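Local coordinates for probable mannosyltransferase KTR4 (Saccharomyces cerevisiae, PDB 5A07), which is a probable mannosyltransferase of the glycolipid 2-alpha-mannosyltransferase family, built on a GT-A fold, and holds GDP and manganese in this structure, at residues A292-N302 against N414-S425. Residues are numbered along the deposited sequence; the frame is centred on the assembly and turned at random.
Sequences AFAWLKDNSQN and NQNCQATWIRHS. With ACT (acetate ion), chain H.
Trp295 reaches from helix 293-297 across helix 418-425, and most of its indole lies against Trp421. CB lies 3.9 Å from Ser425 OG, a small hydroxyl that shares a water with Trp295 N. With CG anti to the backbone N (chi1 -178°), the indole is carried past Thr420, whose CG2 sits at the ring edge, 3.8 Å from CD1. Cys417 SG stands obliquely to the ring, 3.6 Å from NE1, which donates to Asn261. Over one face stands the edge of Trp421: its CE3 comes 3.6 Å from Trp295 CD2, in a T-shaped pair with planes at 82°. Toward the far end, Trp295 CE3 (3.8 Å) and CZ3 lie against Trp421 CZ3. Thr420 suits its place by having two branches: while the methyl packs on Trp295, OG1 donates to Asp298 OD2 (2.7 Å). Asp298 OD1 receives Ser300 N, closing an Asx turn. Gln301 NE2 spends both hydrogens, on Asn414 O and Asn416 O (2.9 Å each), and OE1 accepts from Asn72 ND2. Asn302 ND2 meets the same Asn414 O almost straight. Near-antiparallel helix packing (147°), with the Cys315-Cys417 disulfide beside the Trp295 ring, thus joins the two segments in this GT-A-clan protein.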
loop_
_atom_site.group_PDB
_atom_site.type_symbol
_atom_site.label_atom_id
_atom_site.label_comp_id
_atom_site.label_asym_id
_atom_site.label_seq_id
_atom_site.Cartn_x
_atom_site.Cartn_y
_atom_site.Cartn_z
ATOM N N ALA B 292 8.564 -11.348 -4.428
ATOM C CA ALA B 292 7.655 -11.164 -5.546
ATOM C C ALA B 292 8.374 -10.662 -6.775
ATOM O O ALA B 292 8.088 -9.603 -7.285
ATOM C CB ALA B 292 6.529 -10.234 -5.146
ATOM N N PHE B 293 9.337 -11.437 -7.285
ATOM C CA PHE B 293 10.222 -10.930 -8.316
ATOM C C PHE B 293 9.590 -10.774 -9.672
ATOM O O PHE B 293 9.867 -9.820 -10.355
ATOM C CB PHE B 293 11.472 -11.826 -8.426
ATOM C CG PHE B 293 12.181 -11.998 -7.123
ATOM C CD1 PHE B 293 12.670 -10.911 -6.430
ATOM C CD2 PHE B 293 12.368 -13.256 -6.586
ATOM C CE1 PHE B 293 13.322 -11.070 -5.204
ATOM C CE2 PHE B 293 13.035 -13.410 -5.379
ATOM C CZ PHE B 293 13.484 -12.307 -4.674
ATOM N N ALA B 294 8.701 -11.691 -10.066
ATOM C CA ALA B 294 8.044 -11.554 -11.310
ATOM C C ALA B 294 7.173 -10.259 -11.392
ATOM O O ALA B 294 7.137 -9.544 -12.414
ATOM C CB ALA B 294 7.226 -12.812 -11.564
ATOM N N TRP B 295 6.493 -9.969 -10.317
ATOM C CA TRP B 295 5.660 -8.759 -10.215
ATOM C C TRP B 295 6.460 -7.493 -10.418
ATOM O O TRP B 295 5.994 -6.577 -11.104
ATOM C CB TRP B 295 5.002 -8.747 -8.847
ATOM C CG TRP B 295 4.068 -7.656 -8.494
ATOM C CD1 TRP B 295 2.891 -7.359 -9.089
ATOM C CD2 TRP B 295 4.197 -6.733 -7.409
ATOM N NE1 TRP B 295 2.284 -6.306 -8.458
ATOM C CE2 TRP B 295 3.045 -5.930 -7.401
ATOM C CE3 TRP B 295 5.154 -6.502 -6.468
ATOM C CZ2 TRP B 295 2.858 -4.906 -6.488
ATOM C CZ3 TRP B 295 4.947 -5.511 -5.527
ATOM C CH2 TRP B 295 3.804 -4.723 -5.553
ATOM N N LEU B 296 7.678 -7.421 -9.895
ATOM C CA LEU B 296 8.584 -6.291 -10.160
ATOM C C LEU B 296 9.114 -6.205 -11.626
ATOM O O LEU B 296 9.466 -5.143 -12.104
ATOM C CB LEU B 296 9.779 -6.375 -9.259
ATOM C CG LEU B 296 9.503 -6.457 -7.764
ATOM C CD1 LEU B 296 10.771 -6.609 -6.980
ATOM C CD2 LEU B 296 8.760 -5.167 -7.343
ATOM N N LYS B 297 9.122 -7.310 -12.349
ATOM C CA LYS B 297 9.800 -7.397 -13.639
ATOM C C LYS B 297 8.868 -7.566 -14.814
ATOM O O LYS B 297 9.335 -7.689 -15.937
ATOM C CB LYS B 297 10.779 -8.565 -13.608
ATOM C CG LYS B 297 11.821 -8.513 -12.548
ATOM C CD LYS B 297 12.746 -7.322 -12.616
ATOM C CE LYS B 297 13.395 -7.171 -13.989
ATOM N NZ LYS B 297 14.398 -6.021 -14.029
ATOM N N ASP B 298 7.547 -7.477 -14.609
ATOM C CA ASP B 298 6.594 -7.679 -15.658
ATOM C C ASP B 298 6.549 -6.501 -16.588
ATOM O O ASP B 298 6.036 -5.404 -16.245
ATOM C CB ASP B 298 5.166 -7.953 -15.131
ATOM C CG ASP B 298 4.249 -8.517 -16.214
ATOM O OD1 ASP B 298 4.630 -8.504 -17.411
ATOM O OD2 ASP B 298 3.075 -8.868 -15.919
ATOM N N ASN B 299 7.010 -6.723 -17.823
ATOM C CA ASN B 299 7.130 -5.655 -18.790
ATOM C C ASN B 299 6.067 -5.748 -19.843
ATOM O O ASN B 299 6.030 -4.939 -20.789
ATOM C CB ASN B 299 8.519 -5.717 -19.481
ATOM C CG ASN B 299 8.793 -7.073 -20.112
ATOM O OD1 ASN B 299 8.607 -8.105 -19.498
ATOM N ND2 ASN B 299 9.269 -7.060 -21.335
ATOM N N SER B 300 5.133 -6.672 -19.687
ATOM C CA SER B 300 4.237 -6.969 -20.789
ATOM C C SER B 300 3.014 -6.078 -21.017
ATOM O O SER B 300 2.494 -6.039 -22.148
ATOM C CB SER B 300 3.785 -8.432 -20.708
ATOM O OG SER B 300 3.043 -8.736 -19.542
ATOM N N GLN B 301 2.477 -5.455 -19.947
ATOM C CA GLN B 301 1.345 -4.624 -20.108
ATOM C C GLN B 301 1.732 -3.195 -20.383
ATOM O O GLN B 301 1.080 -2.580 -21.215
ATOM C CB GLN B 301 0.471 -4.631 -18.848
ATOM C CG GLN B 301 -0.835 -3.882 -19.001
ATOM C CD GLN B 301 -1.766 -4.159 -17.808
ATOM O OE1 GLN B 301 -2.290 -5.264 -17.648
ATOM N NE2 GLN B 301 -1.973 -3.157 -16.977
ATOM N N ASN B 302 2.724 -2.676 -19.677
ATOM C CA ASN B 302 3.250 -1.299 -19.824
ATOM C C ASN B 302 4.765 -1.317 -20.019
ATOM O O ASN B 302 5.534 -0.899 -19.152
ATOM C CB ASN B 302 2.932 -0.437 -18.601
ATOM C CG ASN B 302 1.493 -0.152 -18.484
ATOM O OD1 ASN B 302 0.875 0.347 -19.414
ATOM N ND2 ASN B 302 0.912 -0.571 -17.423
ATOM N N ASN B 414 -5.359 0.101 -18.023
ATOM C CA ASN B 414 -3.961 -0.337 -18.049
ATOM C C ASN B 414 -3.076 0.080 -16.868
ATOM O O ASN B 414 -1.895 -0.289 -16.824
ATOM C CB ASN B 414 -3.284 0.060 -19.374
ATOM C CG ASN B 414 -3.008 1.525 -19.482
ATOM O OD1 ASN B 414 -3.504 2.372 -18.733
ATOM N ND2 ASN B 414 -2.245 1.852 -20.490
ATOM N N GLN B 415 -3.630 0.822 -15.910
ATOM C CA GLN B 415 -2.964 1.083 -14.660
ATOM C C GLN B 415 -3.156 -0.033 -13.582
ATOM O O GLN B 415 -2.532 0.003 -12.583
ATOM C CB GLN B 415 -3.423 2.471 -14.121
ATOM C CG GLN B 415 -3.158 3.632 -15.086
ATOM C CD GLN B 415 -1.742 3.679 -15.546
ATOM O OE1 GLN B 415 -0.850 3.859 -14.774
ATOM N NE2 GLN B 415 -1.526 3.491 -16.860
ATOM N N ASN B 416 -3.988 -1.015 -13.851
ATOM C CA ASN B 416 -4.236 -2.144 -12.945
ATOM C C ASN B 416 -3.100 -3.180 -13.103
ATOM O O ASN B 416 -2.852 -3.641 -14.219
ATOM C CB ASN B 416 -5.557 -2.785 -13.300
ATOM C CG ASN B 416 -6.100 -3.686 -12.195
ATOM O OD1 ASN B 416 -5.438 -3.947 -11.182
ATOM N ND2 ASN B 416 -7.278 -4.175 -12.411
ATOM N N CYS B 417 -2.428 -3.476 -11.991
ATOM C CA CYS B 417 -1.407 -4.516 -11.954
ATOM C C CYS B 417 -1.878 -5.771 -11.266
ATOM O O CYS B 417 -1.119 -6.708 -11.081
ATOM C CB CYS B 417 -0.127 -3.964 -11.345
ATOM S SG CYS B 417 1.263 -5.076 -11.716
ATOM N N GLN B 418 -3.157 -5.843 -10.889
ATOM C CA GLN B 418 -3.630 -6.942 -10.085
ATOM C C GLN B 418 -3.502 -8.305 -10.822
ATOM O O GLN B 418 -3.206 -9.301 -10.173
ATOM C CB GLN B 418 -5.049 -6.716 -9.585
ATOM C CG GLN B 418 -5.597 -7.815 -8.660
ATOM C CD GLN B 418 -4.909 -7.783 -7.314
ATOM O OE1 GLN B 418 -4.789 -6.712 -6.696
ATOM N NE2 GLN B 418 -4.456 -8.895 -6.863
ATOM N N ALA B 419 -3.700 -8.353 -12.150
ATOM C CA ALA B 419 -3.549 -9.597 -12.902
ATOM C C ALA B 419 -2.156 -10.161 -12.767
ATOM O O ALA B 419 -2.002 -11.369 -12.651
ATOM C CB ALA B 419 -3.891 -9.409 -14.381
ATOM N N THR B 420 -1.141 -9.298 -12.757
ATOM C CA THR B 420 0.239 -9.738 -12.572
ATOM C C THR B 420 0.468 -10.382 -11.197
ATOM O O THR B 420 1.073 -11.456 -11.085
ATOM C CB THR B 420 1.235 -8.586 -12.826
ATOM O OG1 THR B 420 1.103 -8.183 -14.180
ATOM C CG2 THR B 420 2.688 -8.996 -12.518
ATOM N N TRP B 421 -0.089 -9.773 -10.167
ATOM C CA TRP B 421 -0.011 -10.315 -8.831
ATOM C C TRP B 421 -0.759 -11.697 -8.751
ATOM O O TRP B 421 -0.226 -12.665 -8.171
ATOM C CB TRP B 421 -0.671 -9.304 -7.805
ATOM C CG TRP B 421 -0.504 -9.763 -6.411
ATOM C CD1 TRP B 421 -1.382 -10.511 -5.663
ATOM C CD2 TRP B 421 0.665 -9.610 -5.618
ATOM N NE1 TRP B 421 -0.828 -10.821 -4.483
ATOM C CE2 TRP B 421 0.442 -10.281 -4.433
ATOM C CE3 TRP B 421 1.924 -8.999 -5.847
ATOM C CZ2 TRP B 421 1.378 -10.341 -3.428
ATOM C CZ3 TRP B 421 2.895 -9.044 -4.823
ATOM C CH2 TRP B 421 2.620 -9.736 -3.644
ATOM N N ILE B 422 -1.928 -11.765 -9.330
ATOM C CA ILE B 422 -2.692 -13.046 -9.360
ATOM C C ILE B 422 -1.889 -14.115 -10.096
ATOM O O ILE B 422 -1.729 -15.241 -9.595
ATOM C CB ILE B 422 -4.063 -12.907 -10.031
ATOM C CG1 ILE B 422 -4.974 -12.037 -9.161
ATOM C CG2 ILE B 422 -4.741 -14.296 -10.241
ATOM C CD1 ILE B 422 -6.214 -11.574 -9.846
ATOM N N ARG B 423 -1.390 -13.757 -11.244
ATOM C CA ARG B 423 -0.680 -14.736 -12.105
ATOM C C ARG B 423 0.613 -15.251 -11.486
ATOM O O ARG B 423 0.912 -16.452 -11.578
ATOM C CB ARG B 423 -0.410 -14.101 -13.445
ATOM C CG ARG B 423 0.394 -14.972 -14.447
ATOM C CD ARG B 423 0.601 -14.236 -15.755
ATOM N NE ARG B 423 -0.692 -13.999 -16.316
ATOM C CZ ARG B 423 -1.235 -12.821 -16.692
ATOM N NH1 ARG B 423 -0.540 -11.706 -16.650
ATOM N NH2 ARG B 423 -2.495 -12.818 -17.133
ATOM N N HIS B 424 1.385 -14.373 -10.868
ATOM C CA HIS B 424 2.771 -14.677 -10.475
ATOM C C HIS B 424 3.048 -14.716 -8.987
ATOM O O HIS B 424 4.069 -15.287 -8.548
ATOM C CB HIS B 424 3.739 -13.659 -11.062
ATOM C CG HIS B 424 3.793 -13.708 -12.543
ATOM N ND1 HIS B 424 4.414 -14.735 -13.226
ATOM C CD2 HIS B 424 3.320 -12.862 -13.470
ATOM C CE1 HIS B 424 4.294 -14.522 -14.516
ATOM N NE2 HIS B 424 3.626 -13.395 -14.696
ATOM N N SER B 425 2.207 -14.096 -8.175
ATOM C CA SER B 425 2.545 -13.970 -6.795
ATOM C C SER B 425 1.687 -14.797 -5.919
ATOM O O SER B 425 2.035 -14.983 -4.773
ATOM C CB SER B 425 2.458 -12.545 -6.274
ATOM O OG SER B 425 3.313 -11.709 -6.974
HETATM C C ACT H . 16.629 -5.076 -17.059
HETATM O O ACT H . 15.741 -5.306 -17.925
HETATM O OXT ACT H . 16.529 -5.338 -15.831
HETATM C CH3 ACT H . 17.929 -4.427 -17.519
HETATM O O HOH W 1 5.853 -12.227 -8.226
HETATM O O HOH W 2 2.395 -11.489 -16.504
#